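Local coordinates for protein 5-carboxymethyl-2-hydroxymuconate semialdehyde dehydrogenase (Thermus thermophilus, PDB 2D4E) that probably catalyses the NAD-dependent oxidation of 5-carboxymethyl-2-hydroxymuconate semialdehyde to the corresponding acid, as a tetrameric member of the aldehyde dehydrogenase family, at residues 437-442 / 454-459; 275-280 / 308-313; 295-300 / 413-418. All coordinates share one frame; numbering follows the deposited sequence.

Interaction 1 (437-442 / 454-459); sequences LAAYVF and LELEAG
Ala439 and Val441 meet Leu456 with no aromatic ring between them. The rings of this strand, Tyr440 and Phe442, belong to the other face of the sheet. There the Tyr440 ring meets that of Tyr462 with the planes about 15° apart, and Phe442 packs on helix 286-298. The contact itself is made by small aliphatic groups. In Leu456, CG stands anti to the carbonyl carbon (chi1 -71°), and its CD1 branch reaches the strand. CD1 meets CG2 of Val441 at 3.4 Å, which is tight for two methyls. The same CD1 lies 3.9 Å from CB of Ala439. The CB of Ala458 adds to the patch, 4.2 Å from CB of Ala439. It also sits beside the backbone, 3.6 Å from O of Leu437. Helix 423-431 packs on Leu456 through Leu427 and Ala430.

Polar links join the two backbones at the Leu437 end of the contact. N of Gly459 gives a weak, bent hydrogen bond to O of Leu437 at 2.9 Å (N-H...O angle 127°). A water donates to O of Ala438 at 3.0 Å and to O of Glu457 at 3.1 Å, so it ties the two segments together. Lys499 of the second subunit hydrogen-bonds to O of Leu456. The bound NAD touches Leu437. The segment 456-459 carries the chain from helix 446-455 into strand 460-463. The arrangement is that of a beta-alpha-beta crossover, here with Leu437 forming part of the NAD pocket in the aldehyde dehydrogenase fold.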
# COMPACT_ATOMS: atom_id res chain seq x y z
N LEU C 437 1.61 -20.19 16.93
CA LEU C 437 2.76 -19.58 16.28
C LEU C 437 2.86 -20.03 14.81
O LEU C 437 2.59 -19.26 13.90
CB LEU C 437 4.05 -19.93 17.04
CG LEU C 437 5.34 -19.26 16.57
CD1 LEU C 437 5.16 -17.74 16.52
CD2 LEU C 437 6.47 -19.63 17.51
N ALA C 438 3.24 -21.29 14.59
CA ALA C 438 3.34 -21.81 13.24
C ALA C 438 2.53 -23.09 13.03
O ALA C 438 1.97 -23.65 13.96
CB ALA C 438 4.80 -22.07 12.89
N ALA C 439 2.47 -23.53 11.78
CA ALA C 439 1.76 -24.75 11.41
C ALA C 439 2.37 -25.21 10.10
O ALA C 439 2.80 -24.38 9.29
CB ALA C 439 0.26 -24.47 11.24
N TYR C 440 2.44 -26.52 9.89
CA TYR C 440 3.01 -27.09 8.68
C TYR C 440 2.03 -28.09 8.07
O TYR C 440 1.55 -29.01 8.74
CB TYR C 440 4.34 -27.79 9.00
CG TYR C 440 5.31 -26.89 9.74
CD1 TYR C 440 5.17 -26.67 11.11
CD2 TYR C 440 6.33 -26.23 9.07
CE1 TYR C 440 6.03 -25.81 11.79
CE2 TYR C 440 7.20 -25.36 9.73
CZ TYR C 440 7.05 -25.16 11.09
OH TYR C 440 7.89 -24.30 11.76
N VAL C 441 1.74 -27.92 6.78
CA VAL C 441 0.79 -28.79 6.11
C VAL C 441 1.42 -29.52 4.94
O VAL C 441 1.99 -28.90 4.04
CB VAL C 441 -0.42 -28.00 5.61
CG1 VAL C 441 -1.47 -28.95 5.06
CG2 VAL C 441 -0.98 -27.15 6.74
N PHE C 442 1.31 -30.84 4.95
CA PHE C 442 1.85 -31.66 3.89
C PHE C 442 0.73 -32.42 3.18
O PHE C 442 0.16 -33.37 3.72
CB PHE C 442 2.90 -32.62 4.45
CG PHE C 442 4.06 -31.92 5.11
CD1 PHE C 442 3.99 -31.53 6.44
CD2 PHE C 442 5.21 -31.61 4.38
CE1 PHE C 442 5.05 -30.84 7.04
CE2 PHE C 442 6.27 -30.91 4.97
CZ PHE C 442 6.19 -30.53 6.30
N LEU C 454 -5.85 -21.19 5.44
CA LEU C 454 -6.75 -20.14 5.91
C LEU C 454 -7.40 -20.44 7.27
O LEU C 454 -7.65 -19.53 8.06
CB LEU C 454 -7.86 -19.89 4.89
CG LEU C 454 -8.82 -18.75 5.24
CD1 LEU C 454 -8.09 -17.42 5.14
CD2 LEU C 454 -10.02 -18.76 4.30
N GLU C 455 -7.67 -21.72 7.54
CA GLU C 455 -8.31 -22.12 8.79
C GLU C 455 -7.39 -22.36 9.99
O GLU C 455 -7.84 -22.30 11.13
CB GLU C 455 -9.14 -23.39 8.55
CG GLU C 455 -10.32 -23.21 7.61
CD GLU C 455 -11.39 -22.31 8.20
OE1 GLU C 455 -11.87 -22.59 9.31
OE2 GLU C 455 -11.76 -21.31 7.54
N LEU C 456 -6.11 -22.64 9.75
CA LEU C 456 -5.17 -22.88 10.84
C LEU C 456 -4.85 -21.60 11.61
O LEU C 456 -4.41 -20.60 11.04
CB LEU C 456 -3.88 -23.51 10.30
CG LEU C 456 -4.01 -24.96 9.81
CD1 LEU C 456 -2.80 -25.32 8.96
CD2 LEU C 456 -4.12 -25.90 11.00
N GLU C 457 -5.09 -21.63 12.92
CA GLU C 457 -4.84 -20.46 13.76
C GLU C 457 -3.36 -20.39 14.11
O GLU C 457 -2.89 -20.97 15.09
CB GLU C 457 -5.73 -20.54 15.02
CG GLU C 457 -7.18 -20.86 14.65
CD GLU C 457 -8.07 -21.11 15.86
OE1 GLU C 457 -7.62 -21.75 16.83
OE2 GLU C 457 -9.24 -20.68 15.81
N ALA C 458 -2.64 -19.66 13.28
CA ALA C 458 -1.21 -19.50 13.44
C ALA C 458 -0.78 -18.26 12.69
O ALA C 458 -1.43 -17.84 11.74
CB ALA C 458 -0.49 -20.72 12.88
N GLY C 459 0.32 -17.66 13.12
CA GLY C 459 0.80 -16.48 12.43
C GLY C 459 1.47 -16.88 11.12
O GLY C 459 1.48 -16.11 10.17
O HOH W 1 -0.56 -23.06 15.37

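Interaction 2 (275-280 / 308-313); sequences KSPALV and SSRLLV
Residues 277-280 and 310-313 run as parallel strands, crossing at -18°, with Pro277 beside Arg310, Ala278 beside Leu311, Leu279 beside Leu312 and Val280 beside Val313. Three backbone bonds join them: Ala278 N to Arg310 O (2.9 Å), Leu312 N to Ala278 O (2.7 Å) and Val280 N to Leu312 O (2.8 Å).

Arg310 carries the polar part of the contact. Its chain bends at chi3 (-59°), and the guanidinium grips O of Lys275 side-on. NH2 of Arg310 donates to O of Lys275 at 3.0 Å, and NE of Arg310 to the same O of Lys275 at 3.1 Å; that oxygen lies in the plane of the group. CB of Pro277 sits over one face, near the rim. NH1 also bonds to Asn401 and Lys429, so the group is fixed on several sides.

The Lys275 chain crosses Arg310 at about a right angle. Its CD lies 3.3 Å from OG of Ser309. NZ bonds to O of Glu408 and of Ile405, and a water links it to O of Ser309. On the same face as Arg310, CD2 of Leu279 meets CD1 of Leu312 closely, at 3.5 Å. On the other face, CD1 of Leu311 lies 3.9 Å from CG2 of Val280, under helices 286-298 and 315-331. Strand 277-280, helix 286-298 and strand 310-314 form a beta-alpha-beta unit of the aldehyde dehydrogenase catalytic domain.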
# COMPACT_ATOMS: atom_id res chain seq x y z
N LYS C 275 3.43 -24.48 20.10
CA LYS C 275 3.22 -25.92 20.11
C LYS C 275 2.70 -26.17 18.70
O LYS C 275 1.63 -26.76 18.50
CB LYS C 275 2.15 -26.33 21.13
CG LYS C 275 2.10 -27.84 21.39
CD LYS C 275 3.28 -28.29 22.26
CE LYS C 275 3.39 -29.80 22.34
NZ LYS C 275 4.59 -30.23 23.12
N SER C 276 3.48 -25.70 17.73
CA SER C 276 3.14 -25.78 16.32
C SER C 276 2.95 -27.20 15.81
O SER C 276 3.75 -28.08 16.07
CB SER C 276 4.21 -25.06 15.51
OG SER C 276 4.41 -23.75 16.00
N PRO C 277 1.86 -27.43 15.05
CA PRO C 277 1.61 -28.77 14.52
C PRO C 277 2.05 -28.98 13.08
O PRO C 277 2.16 -28.03 12.30
CB PRO C 277 0.10 -28.89 14.65
CG PRO C 277 -0.34 -27.50 14.22
CD PRO C 277 0.67 -26.58 14.92
N ALA C 278 2.34 -30.23 12.74
CA ALA C 278 2.70 -30.61 11.38
C ALA C 278 1.62 -31.62 11.00
O ALA C 278 1.45 -32.63 11.68
CB ALA C 278 4.07 -31.27 11.35
N LEU C 279 0.86 -31.34 9.94
CA LEU C 279 -0.19 -32.25 9.50
C LEU C 279 0.26 -32.95 8.22
O LEU C 279 0.52 -32.30 7.20
CB LEU C 279 -1.51 -31.53 9.21
CG LEU C 279 -1.96 -30.25 9.92
CD1 LEU C 279 -3.45 -30.08 9.65
CD2 LEU C 279 -1.69 -30.28 11.39
N VAL C 280 0.33 -34.27 8.27
CA VAL C 280 0.75 -35.04 7.10
C VAL C 280 -0.40 -35.87 6.57
O VAL C 280 -0.93 -36.74 7.27
CB VAL C 280 1.92 -35.97 7.44
CG1 VAL C 280 2.37 -36.72 6.19
CG2 VAL C 280 3.09 -35.15 8.01
N SER C 308 7.91 -28.18 15.27
CA SER C 308 6.65 -28.90 15.09
C SER C 308 6.63 -30.03 16.11
O SER C 308 6.90 -31.19 15.79
CB SER C 308 6.54 -29.45 13.66
OG SER C 308 7.74 -30.10 13.26
N SER C 309 6.33 -29.68 17.36
CA SER C 309 6.30 -30.63 18.46
C SER C 309 5.10 -31.58 18.45
O SER C 309 5.06 -32.55 19.20
CB SER C 309 6.36 -29.87 19.79
OG SER C 309 5.46 -28.78 19.78
N ARG C 310 4.12 -31.28 17.60
CA ARG C 310 2.97 -32.15 17.47
C ARG C 310 2.91 -32.60 16.01
O ARG C 310 2.93 -31.78 15.10
CB ARG C 310 1.67 -31.42 17.83
CG ARG C 310 1.40 -31.29 19.32
CD ARG C 310 0.02 -30.67 19.53
NE ARG C 310 -0.08 -29.34 18.91
CZ ARG C 310 -1.19 -28.84 18.39
NH1 ARG C 310 -2.32 -29.54 18.41
NH2 ARG C 310 -1.19 -27.62 17.87
N LEU C 311 2.87 -33.91 15.81
CA LEU C 311 2.82 -34.48 14.48
C LEU C 311 1.46 -35.16 14.27
O LEU C 311 1.19 -36.20 14.86
CB LEU C 311 3.94 -35.51 14.30
CG LEU C 311 3.89 -36.33 13.01
CD1 LEU C 311 3.95 -35.39 11.81
CD2 LEU C 311 5.05 -37.32 12.98
N LEU C 312 0.62 -34.56 13.43
CA LEU C 312 -0.70 -35.11 13.15
C LEU C 312 -0.62 -35.86 11.83
O LEU C 312 -0.34 -35.28 10.79
CB LEU C 312 -1.73 -33.98 13.06
CG LEU C 312 -2.13 -33.39 14.41
CD1 LEU C 312 -2.72 -31.98 14.25
CD2 LEU C 312 -3.12 -34.32 15.08
N VAL C 313 -0.86 -37.17 11.89
CA VAL C 313 -0.78 -38.00 10.70
C VAL C 313 -2.09 -38.72 10.41
O VAL C 313 -2.70 -39.30 11.31
CB VAL C 313 0.34 -39.05 10.86
CG1 VAL C 313 0.51 -39.84 9.57
CG2 VAL C 313 1.65 -38.36 11.24
O HOH W 2 5.86 -32.54 21.93

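Interaction 3 (295-300 / 413-418); sequences FQIFSF and PVLVAI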
# COMPACT_ATOMS: atom_id res chain seq x y z
N PHE C 295 13.34 -32.92 10.73
CA PHE C 295 14.18 -31.74 10.91
C PHE C 295 13.51 -30.66 11.75
O PHE C 295 14.13 -30.09 12.64
CB PHE C 295 14.56 -31.14 9.55
CG PHE C 295 15.09 -29.73 9.63
CD1 PHE C 295 14.21 -28.64 9.65
CD2 PHE C 295 16.45 -29.48 9.71
CE1 PHE C 295 14.70 -27.34 9.75
CE2 PHE C 295 16.94 -28.18 9.82
CZ PHE C 295 16.07 -27.11 9.83
N GLN C 296 12.23 -30.39 11.47
CA GLN C 296 11.50 -29.34 12.17
C GLN C 296 11.32 -29.52 13.68
O GLN C 296 11.03 -28.56 14.39
CB GLN C 296 10.14 -29.11 11.49
CG GLN C 296 9.59 -27.71 11.69
CD GLN C 296 10.58 -26.63 11.26
OE1 GLN C 296 10.98 -26.58 10.10
NE2 GLN C 296 10.98 -25.78 12.20
N ILE C 297 11.49 -30.74 14.18
CA ILE C 297 11.35 -30.93 15.62
C ILE C 297 12.70 -31.20 16.28
O ILE C 297 12.96 -30.71 17.38
CB ILE C 297 10.37 -32.10 15.98
CG1 ILE C 297 10.32 -32.29 17.50
CG2 ILE C 297 10.84 -33.40 15.36
CD1 ILE C 297 10.00 -31.02 18.29
N PHE C 298 13.57 -31.95 15.62
CA PHE C 298 14.86 -32.29 16.21
C PHE C 298 16.03 -31.34 15.95
O PHE C 298 17.01 -31.36 16.70
CB PHE C 298 15.24 -33.73 15.83
CG PHE C 298 14.25 -34.75 16.33
CD1 PHE C 298 13.67 -35.66 15.45
CD2 PHE C 298 13.85 -34.76 17.66
CE1 PHE C 298 12.70 -36.57 15.90
CE2 PHE C 298 12.89 -35.66 18.12
CZ PHE C 298 12.32 -36.57 17.24
N SER C 299 15.96 -30.51 14.92
CA SER C 299 17.04 -29.57 14.66
C SER C 299 17.10 -28.56 15.81
O SER C 299 16.13 -28.42 16.56
CB SER C 299 16.82 -28.82 13.34
OG SER C 299 15.71 -27.96 13.44
N PHE C 300 18.23 -27.87 15.95
CA PHE C 300 18.41 -26.88 17.00
C PHE C 300 18.16 -27.49 18.39
O PHE C 300 17.64 -26.82 19.30
CB PHE C 300 17.49 -25.67 16.76
CG PHE C 300 18.12 -24.34 17.10
CD1 PHE C 300 17.87 -23.73 18.33
CD2 PHE C 300 19.00 -23.72 16.21
CE1 PHE C 300 18.48 -22.51 18.66
CE2 PHE C 300 19.62 -22.50 16.54
CZ PHE C 300 19.36 -21.90 17.77
N PRO C 413 13.99 -31.80 22.40
CA PRO C 413 13.80 -32.72 21.27
C PRO C 413 12.79 -33.82 21.59
O PRO C 413 13.14 -35.01 21.64
CB PRO C 413 15.21 -33.24 21.01
CG PRO C 413 15.79 -33.28 22.39
CD PRO C 413 15.31 -31.99 23.02
N VAL C 414 11.55 -33.42 21.82
CA VAL C 414 10.47 -34.35 22.16
C VAL C 414 9.28 -34.14 21.23
O VAL C 414 8.73 -33.05 21.14
CB VAL C 414 9.98 -34.15 23.61
CG1 VAL C 414 8.86 -35.15 23.92
CG2 VAL C 414 11.14 -34.32 24.60
N LEU C 415 8.88 -35.22 20.57
CA LEU C 415 7.76 -35.16 19.63
C LEU C 415 6.61 -36.05 20.06
O LEU C 415 6.82 -37.11 20.65
CB LEU C 415 8.22 -35.61 18.24
CG LEU C 415 7.16 -35.66 17.13
CD1 LEU C 415 6.78 -34.23 16.73
CD2 LEU C 415 7.72 -36.40 15.92
N VAL C 416 5.39 -35.60 19.78
CA VAL C 416 4.20 -36.38 20.09
C VAL C 416 3.40 -36.53 18.80
O VAL C 416 2.99 -35.55 18.20
CB VAL C 416 3.33 -35.73 21.20
CG1 VAL C 416 2.85 -34.35 20.77
CG2 VAL C 416 2.14 -36.62 21.52
N ALA C 417 3.22 -37.78 18.37
CA ALA C 417 2.48 -38.10 17.15
C ALA C 417 1.02 -38.39 17.50
O ALA C 417 0.73 -39.17 18.41
CB ALA C 417 3.11 -39.32 16.47
N ILE C 418 0.10 -37.77 16.76
CA ILE C 418 -1.33 -37.92 17.00
C ILE C 418 -2.06 -38.19 15.69
O ILE C 418 -1.85 -37.49 14.70
CB ILE C 418 -1.89 -36.62 17.61
CG1 ILE C 418 -1.05 -36.22 18.82
CG2 ILE C 418 -3.35 -36.80 18.01
CD1 ILE C 418 -1.21 -34.78 19.24
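Ile297 and Phe298 join the last turn of helix 286-298 to the start of strand 414-420. This is helix-on-sheet packing in the alpha/beta catalytic domain of an aldehyde dehydrogenase. It is apolar, and no hydrogen bond crosses between the two segments.

The segment starts at Phe295, whose ring carries OG of Ser299 over one face and OE1 of Gln296 at its edge. That OE1 is hydrogen-bonded to N of Asn467, and Phe295 also meets the ring of His466 edge-to-face.

Ile297 points at the strand. Its CG1 is anti to the backbone N (chi1 178°), which carries CD1 across to the strand. CD1 lies 3.7 Å from O of Val414. CG1 rests 4.0 Å from CB of Leu415, and the two side chains cross obliquely.

Phe298 comes next. The Phe298 side chain crosses that of Pro413 at about a right angle. O of Pro413 lies at the ring edge, 3.6 Å from CE2 of Phe298. CD2 of Phe298 meets CB of Pro413 at 3.9 Å. CZ of Phe298 is 4.3 Å from CB of Leu415. One ring face is covered by CG2 of Ile297, which sits over the centre. Val396 and Ala329 of the same chain, and Phe513 of the second subunit, also pack on this side chain. An alanine here would probably leave CB of Pro413 without its partner and open a gap beside Val396 and beside Phe513 of the second subunit.

Ser299 is the first residue to leave the helix. It gives O of Phe295 two hydrogen bonds, from N at 3.0 Å and from OG at 2.8 Å. Arg304 is a further partner of OG. The two Ser299 donors reach O of Phe295 from opposite faces of the carbonyl plane, with OG tilted 31° from it.

Overall arrangement
From the N terminus, strand 277-280 comes first. Interaction 2 closes the loop through helix 286-298 back to strand 310-314. Interaction 3 starts inside that loop, at the end of the same helix, and closes a span of more than 110 residues at strand 414-420. The two therefore cross. Interaction 1 follows in series and closes a short loop through helix 446-455. All three reach one mixed sheet, in which strands 414-420, 310-314, 277-280 and 438-442 are successive neighbours. Probable backbone hydrogen bonds join Leu311 to Val416 and Ile418, and Leu279 to Tyr440 and Phe442. Interactions 1 and 3 both touch the second subunit.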